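Local coordinates for protein putative NADH Oxidase (Clostridium acetobutylicum, PDB 3E10) that binds flavin mononucleotide between its two subunits and probably acts as an FMN-dependent oxidoreductase, at residues P35-Q40 with S86-Q91; D79-K84 with K133-P138. All blocks are in the same frame, centred on the assembly; numbering follows the deposited sequence. Where two conformers were deposited one is given.

Contact 1 (P35-Q40 with S86-Q91). With FMN (flavin mononucleotide), chain C.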
loop_
_atom_site.group_PDB
_atom_site.type_symbol
_atom_site.label_atom_id
_atom_site.label_comp_id
_atom_site.label_asym_id
_atom_site.label_seq_id
_atom_site.Cartn_x
_atom_site.Cartn_y
_atom_site.Cartn_z
ATOM N N PRO B 35 3.140 -6.983 2.956
ATOM C CA PRO B 35 2.688 -7.333 4.276
ATOM C C PRO B 35 1.177 -7.586 4.233
ATOM O O PRO B 35 0.481 -7.131 3.321
ATOM C CB PRO B 35 3.017 -6.102 5.110
ATOM C CG PRO B 35 2.883 -4.986 4.136
ATOM C CD PRO B 35 3.480 -5.549 2.845
ATOM N N SER B 36 0.662 -8.301 5.233
ATOM C CA SER B 36 -0.779 -8.535 5.327
ATOM C C SER B 36 -1.155 -8.812 6.759
ATOM O O SER B 36 -0.381 -9.410 7.508
ATOM C CB SER B 36 -1.253 -9.646 4.390
ATOM O OG SER B 36 -0.715 -10.926 4.678
ATOM N N ALA B 37 -2.317 -8.324 7.158
ATOM C CA ALA B 37 -2.779 -8.509 8.544
ATOM C C ALA B 37 -2.826 -9.989 8.856
ATOM O O ALA B 37 -3.372 -10.796 8.090
ATOM C CB ALA B 37 -4.142 -7.844 8.738
ATOM N N GLY B 38 -2.233 -10.373 9.986
ATOM C CA GLY B 38 -2.219 -11.801 10.321
ATOM C C GLY B 38 -1.416 -12.696 9.376
ATOM O O GLY B 38 -1.562 -13.902 9.409
ATOM N N ASN B 39 -0.597 -12.108 8.498
ATOM C CA ASN B 39 0.011 -12.821 7.400
ATOM C C ASN B 39 -1.027 -13.624 6.582
ATOM O O ASN B 39 -0.730 -14.714 6.080
ATOM C CB ASN B 39 1.109 -13.773 7.901
ATOM C CG ASN B 39 2.014 -14.284 6.788
ATOM O OD1 ASN B 39 2.264 -13.605 5.787
ATOM N ND2 ASN B 39 2.513 -15.511 6.960
ATOM N N GLN B 40 -2.228 -13.065 6.464
ATOM C CA GLN B 40 -3.315 -13.796 5.818
ATOM C C GLN B 40 -3.177 -13.924 4.304
ATOM O O GLN B 40 -3.807 -14.803 3.711
ATOM C CB GLN B 40 -4.689 -13.209 6.192
ATOM C CG GLN B 40 -5.003 -11.824 5.672
ATOM C CD GLN B 40 -6.211 -11.215 6.330
ATOM O OE1 GLN B 40 -6.996 -11.937 6.992
ATOM N NE2 GLN B 40 -6.366 -9.888 6.206
ATOM N N SER B 86 -10.675 -10.079 8.523
ATOM C CA SER B 86 -11.386 -9.535 7.396
ATOM C C SER B 86 -11.529 -8.024 7.466
ATOM O O SER B 86 -11.741 -7.375 6.454
ATOM C CB SER B 86 -12.788 -10.122 7.325
ATOM O OG SER B 86 -13.580 -9.802 8.452
ATOM N N GLU B 87 -11.379 -7.461 8.652
ATOM C CA GLU B 87 -11.484 -6.030 8.821
ATOM C C GLU B 87 -10.413 -5.271 8.036
ATOM O O GLU B 87 -10.577 -4.082 7.761
ATOM C CB GLU B 87 -11.324 -5.679 10.300
ATOM C CG GLU B 87 -12.470 -6.119 11.195
ATOM C CD GLU B 87 -12.342 -7.556 11.742
ATOM O OE1 GLU B 87 -11.415 -8.304 11.362
ATOM O OE2 GLU B 87 -13.207 -7.920 12.586
HETATM N N MSE B 88 -9.311 -5.945 7.727
HETATM C CA MSE B 88 -8.187 -5.217 7.135
HETATM C C MSE B 88 -7.812 -5.664 5.725
HETATM O O MSE B 88 -6.789 -5.259 5.223
HETATM C CB MSE B 88 -6.975 -5.257 8.063
HETATM C CG MSE B 88 -7.121 -4.333 9.256
HETATM SE SE MSE B 88 -5.855 -4.721 10.638
HETATM C CE MSE B 88 -6.667 -3.663 12.008
ATOM N N TRP B 89 -8.688 -6.417 5.047
ATOM C CA TRP B 89 -8.283 -6.965 3.762
ATOM C C TRP B 89 -7.970 -5.905 2.720
ATOM O O TRP B 89 -7.089 -6.136 1.903
ATOM C CB TRP B 89 -9.296 -7.977 3.208
ATOM C CG TRP B 89 -10.565 -7.432 2.665
ATOM C CD1 TRP B 89 -11.715 -7.265 3.332
ATOM C CD2 TRP B 89 -10.819 -7.031 1.314
ATOM N NE1 TRP B 89 -12.682 -6.766 2.484
ATOM C CE2 TRP B 89 -12.148 -6.600 1.241
ATOM C CE3 TRP B 89 -10.056 -7.012 0.166
ATOM C CZ2 TRP B 89 -12.730 -6.165 0.055
ATOM C CZ3 TRP B 89 -10.625 -6.548 -1.012
ATOM C CH2 TRP B 89 -11.945 -6.149 -1.059
ATOM N N GLU B 90 -8.676 -4.775 2.731
ATOM C CA GLU B 90 -8.397 -3.773 1.720
ATOM C C GLU B 90 -7.013 -3.162 1.891
ATOM O O GLU B 90 -6.405 -2.727 0.917
ATOM C CB GLU B 90 -9.475 -2.713 1.691
ATOM C CG GLU B 90 -10.824 -3.283 1.274
ATOM C CD GLU B 90 -11.754 -3.564 2.430
ATOM O OE1 GLU B 90 -11.271 -4.036 3.502
ATOM O OE2 GLU B 90 -12.985 -3.324 2.247
ATOM N N GLN B 91 -6.512 -3.167 3.125
ATOM C CA GLN B 91 -5.181 -2.634 3.397
ATOM C C GLN B 91 -4.108 -3.560 2.868
ATOM O O GLN B 91 -3.146 -3.103 2.236
ATOM C CB GLN B 91 -5.022 -2.397 4.908
ATOM C CG GLN B 91 -6.024 -1.350 5.427
ATOM C CD GLN B 91 -5.970 -1.145 6.928
ATOM O OE1 GLN B 91 -4.901 -1.252 7.532
ATOM N NE2 GLN B 91 -7.137 -0.867 7.542
HETATM N N1 FMN C . 1.979 -6.832 12.991
HETATM C C2 FMN C . 1.853 -6.718 14.354
HETATM O O2 FMN C . 2.743 -7.139 15.098
HETATM N N3 FMN C . 0.784 -6.071 14.922
HETATM C C4 FMN C . -0.280 -5.611 14.171
HETATM O O4 FMN C . -1.210 -5.002 14.728
HETATM C C4A FMN C . -0.157 -5.703 12.771
HETATM N N5 FMN C . -1.139 -5.206 11.956
HETATM C C5A FMN C . -1.018 -5.270 10.588
HETATM C C6 FMN C . -2.013 -4.743 9.768
HETATM C C7 FMN C . -1.922 -4.771 8.394
HETATM C C7M FMN C . -3.030 -4.166 7.557
HETATM C C8 FMN C . -0.793 -5.335 7.802
HETATM C C8M FMN C . -0.584 -5.144 6.327
HETATM C C9 FMN C . 0.217 -5.866 8.615
HETATM C C9A FMN C . 0.120 -5.842 10.004
HETATM N N10 FMN C . 1.094 -6.416 10.824
HETATM C C10 FMN C . 0.972 -6.310 12.196
HETATM C "C1'" FMN C . 2.315 -7.071 10.227
HETATM C "C2'" FMN C . 1.963 -8.473 9.711
HETATM O "O2'" FMN C . 1.798 -9.396 10.779
HETATM C "C3'" FMN C . 3.035 -8.933 8.737
HETATM O "O3'" FMN C . 3.001 -8.079 7.591
HETATM C "C4'" FMN C . 2.884 -10.421 8.303
HETATM O "O4'" FMN C . 3.060 -11.307 9.376
HETATM C "C5'" FMN C . 3.849 -10.770 7.181
HETATM O "O5'" FMN C . 5.198 -10.678 7.615
HETATM P P FMN C . 6.176 -9.667 6.840
HETATM O O1P FMN C . 5.683 -8.252 7.098
HETATM O O2P FMN C . 7.540 -9.920 7.449
HETATM O O3P FMN C . 6.154 -10.017 5.352
#
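In the FMN pocket of this nitroreductase-family dimer, Ala-37, on the loop between helix 21-32 and strand 43-48, meets Met-88, a selenomethionine at the N-cap position of helix 89-106. Their CB atoms lie 3.9 Å apart, and Ala-37 CB also rests 3.8 Å from C7 of the flavin's dimethylbenzene ring, so the methyl group touches cofactor and helix start at once. With CG beside its own backbone N (chi1 -75°) and the chain extended beyond it, Met-88 brings SE to 3.9 Å from FMN C6 in one of its two conformers. Gln-91, one turn on, sets OE1 3.5 Å from the methyl C7M. On the loop side, Pro-35 CB approaches the ribityl O3' to 3.2 Å, and Ser-36 N gives that hydroxyl a weak hydrogen bond. Gln-40 extends toward the backbone of Met-88 and Trp-89, but its amide is held by Asp-92 through NE2 and by Ile-85 N through OE1. Arg-8, Arg-9, Ser-10, Arg-12 and Arg-157 of the second subunit hydrogen-bond FMN as well. Both segments thus meet the dimethylbenzene end by van der Waals contact without bonding to it, the backbone N of Ala-37 being engaged by Asp-92, while much of the cofactor's polar binding comes from the partner chain.

Contact 2 (D79-K84 with K133-P138)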
loop_
_atom_site.group_PDB
_atom_site.type_symbol
_atom_site.label_atom_id
_atom_site.label_comp_id
_atom_site.label_asym_id
_atom_site.label_seq_id
_atom_site.Cartn_x
_atom_site.Cartn_y
_atom_site.Cartn_z
ATOM N N ASP B 79 -9.819 -13.216 -1.424
ATOM C CA ASP B 79 -10.680 -14.359 -1.119
ATOM C C ASP B 79 -11.091 -14.326 0.355
ATOM O O ASP B 79 -10.242 -14.389 1.249
ATOM C CB ASP B 79 -9.905 -15.634 -1.391
ATOM C CG ASP B 79 -10.727 -16.890 -1.192
ATOM O OD1 ASP B 79 -11.904 -16.800 -0.778
ATOM O OD2 ASP B 79 -10.173 -17.982 -1.439
ATOM N N GLU B 80 -12.385 -14.136 0.591
ATOM C CA GLU B 80 -12.913 -14.153 1.946
ATOM C C GLU B 80 -12.440 -15.382 2.736
ATOM O O GLU B 80 -12.246 -15.306 3.959
ATOM C CB GLU B 80 -14.441 -14.151 1.921
ATOM C CG GLU B 80 -15.096 -12.856 1.548
ATOM C CD GLU B 80 -16.653 -12.986 1.509
ATOM O OE1 GLU B 80 -17.177 -14.095 1.307
ATOM O OE2 GLU B 80 -17.336 -11.961 1.610
ATOM N N GLU B 81 -12.341 -16.525 2.065
ATOM C CA GLU B 81 -12.011 -17.757 2.727
ATOM C C GLU B 81 -10.564 -17.814 3.192
ATOM O O GLU B 81 -10.225 -18.702 3.969
ATOM C CB GLU B 81 -12.364 -18.955 1.847
ATOM C CG GLU B 81 -13.871 -19.031 1.572
ATOM C CD GLU B 81 -14.270 -20.193 0.688
ATOM O OE1 GLU B 81 -13.371 -20.921 0.210
ATOM O OE2 GLU B 81 -15.492 -20.356 0.443
ATOM N N LYS B 82 -9.740 -16.870 2.733
ATOM C CA LYS B 82 -8.382 -16.744 3.224
ATOM C C LYS B 82 -8.241 -15.724 4.350
ATOM O O LYS B 82 -7.162 -15.581 4.922
ATOM C CB LYS B 82 -7.446 -16.382 2.076
ATOM C CG LYS B 82 -7.404 -17.449 1.017
ATOM C CD LYS B 82 -6.428 -17.091 -0.080
ATOM C CE LYS B 82 -6.212 -18.271 -1.030
ATOM N NZ LYS B 82 -7.355 -18.451 -1.967
HETATM N N MSE B 83 -9.313 -15.026 4.691
HETATM C CA MSE B 83 -9.205 -13.952 5.666
HETATM C C MSE B 83 -9.306 -14.446 7.093
HETATM O O MSE B 83 -10.325 -15.028 7.485
HETATM C CB MSE B 83 -10.273 -12.907 5.450
HETATM C CG MSE B 83 -10.207 -12.242 4.088
HETATM SE SE MSE B 83 -11.681 -11.063 3.827
HETATM C CE MSE B 83 -11.437 -10.737 1.963
ATOM N N LYS B 84 -8.260 -14.187 7.848
ATOM C CA LYS B 84 -8.233 -14.338 9.309
ATOM C C LYS B 84 -8.668 -13.034 9.999
ATOM O O LYS B 84 -9.260 -13.051 11.077
ATOM C CB LYS B 84 -6.812 -14.679 9.755
ATOM C CG LYS B 84 -6.208 -15.932 9.138
ATOM C CD LYS B 84 -4.674 -15.962 9.340
ATOM C CE LYS B 84 -4.068 -17.289 8.870
ATOM N NZ LYS B 84 -3.785 -17.382 7.398
ATOM N N LYS B 133 -17.155 -16.158 -8.027
ATOM C CA LYS B 133 -17.752 -16.718 -6.814
ATOM C C LYS B 133 -17.966 -15.637 -5.761
ATOM O O LYS B 133 -17.183 -14.691 -5.669
ATOM C CB LYS B 133 -16.816 -17.748 -6.201
ATOM C CG LYS B 133 -16.791 -19.105 -6.852
ATOM C CD LYS B 133 -15.742 -20.018 -6.206
ATOM C CE LYS B 133 -14.308 -19.702 -6.653
ATOM N NZ LYS B 133 -14.039 -19.775 -8.077
ATOM N N SER B 134 -18.982 -15.796 -4.928
ATOM C CA SER B 134 -19.338 -14.814 -3.916
ATOM C C SER B 134 -18.147 -14.418 -3.015
ATOM O O SER B 134 -18.002 -13.259 -2.607
ATOM C CB SER B 134 -20.451 -15.401 -3.051
ATOM O OG SER B 134 -20.664 -14.629 -1.908
ATOM N N ASN B 135 -17.291 -15.396 -2.731
ATOM C CA ASN B 135 -16.177 -15.173 -1.807
ATOM C C ASN B 135 -15.004 -14.448 -2.430
ATOM O O ASN B 135 -14.081 -14.072 -1.708
ATOM C CB ASN B 135 -15.705 -16.491 -1.193
ATOM C CG ASN B 135 -15.378 -17.565 -2.219
ATOM O OD1 ASN B 135 -16.267 -18.007 -2.959
ATOM N ND2 ASN B 135 -14.104 -17.971 -2.301
ATOM N N ILE B 136 -15.016 -14.269 -3.760
ATOM C CA ILE B 136 -13.886 -13.641 -4.439
ATOM C C ILE B 136 -14.252 -12.189 -4.716
ATOM O O ILE B 136 -15.152 -11.896 -5.506
ATOM C CB ILE B 136 -13.518 -14.390 -5.701
ATOM C CG1 ILE B 136 -13.175 -15.881 -5.394
ATOM C CG2 ILE B 136 -12.352 -13.725 -6.401
ATOM C CD1 ILE B 136 -12.076 -16.126 -4.389
ATOM N N LYS B 137 -13.601 -11.289 -3.988
ATOM C CA LYS B 137 -13.961 -9.886 -3.968
ATOM C C LYS B 137 -13.029 -9.058 -4.817
ATOM O O LYS B 137 -11.809 -9.045 -4.569
ATOM C CB LYS B 137 -13.855 -9.368 -2.536
ATOM C CG LYS B 137 -14.774 -10.172 -1.599
ATOM C CD LYS B 137 -14.791 -9.605 -0.178
ATOM C CE LYS B 137 -15.458 -8.233 -0.075
ATOM N NZ LYS B 137 -16.943 -8.285 -0.303
ATOM N N PRO B 138 -13.584 -8.365 -5.816
ATOM C CA PRO B 138 -12.739 -7.460 -6.592
ATOM C C PRO B 138 -12.160 -6.329 -5.760
ATOM O O PRO B 138 -12.846 -5.762 -4.919
ATOM C CB PRO B 138 -13.686 -6.893 -7.633
ATOM C CG PRO B 138 -14.848 -7.836 -7.684
ATOM C CD PRO B 138 -14.961 -8.423 -6.352
HETATM O O HOH W 1 -18.263 -10.865 -1.042
HETATM O O HOH W 2 -17.119 -9.594 2.382
#
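Asp-79 and Asn-135 run alongside each other in the same direction, and Asn-135 ND2 donates to Asp-79 OD1 at 2.9 Å along a nearly straight path (170°). The oxygen lies in the amide plane of Asn-135, whereas the donor stands above the carboxylate plane. From the opposite face of that plane Glu-81 N reaches the same OD1 at 2.9 Å, closing an Asx turn, so two donors grip one oxygen. In one of its two conformers Lys-82 engages OD2 through the anti lone pair, its NZ forming a salt bridge there and another with Glu-44. The Asn-135 amide is itself covered by the Glu-81 carboxylate, stacked on it with the planes 12° apart. Next to this network, Ile-136 CD1 packs 3.6 Å from Asp-79 CG. Asp-79 and Ile-136 form a non-hydrogen-bonded antiparallel pair where strand 72-79 ends and strand 136-145 begins, two neighbours in the central sheet; the backbone bond from Glu-80 N to Asn-135 O, 2.9 Å long, carries the pairing past the strand end. Farther out, Glu-80 crosses Lys-137 at about a right angle, its CG 3.7 Å from Lys-137 CD. Their charged ends, 4.2 Å apart between OE2 and NZ, are bridged by a water that also donates to Ser-134 O. A type I turn from Lys-133 to Ile-136 positions Asn-135, and Trp-89 at the start of helix 89-106 packs against both Met-83 and Lys-137.

In the fold
Contact 1 is largely buried beside the cofactor, whereas contact 2 sits at the end of the sheet and is only partly buried. Their chemistry follows: a few van der Waals touches around a flavin ring in 35-40 with 86-91, against direct and water-mediated polar links in 79-84 with 133-138. The chain leaves strand 72-79 through segment 79-84 and enters helix 89-106 through 86-91, so one connection serves both. The indole of Trp-89 is an element they share, and they also meet where Gln-40 OE1 accepts a weak hydrogen bond from Lys-84 N. Both also touch the second subunit, but of the two only contact 1 lines the FMN pocket.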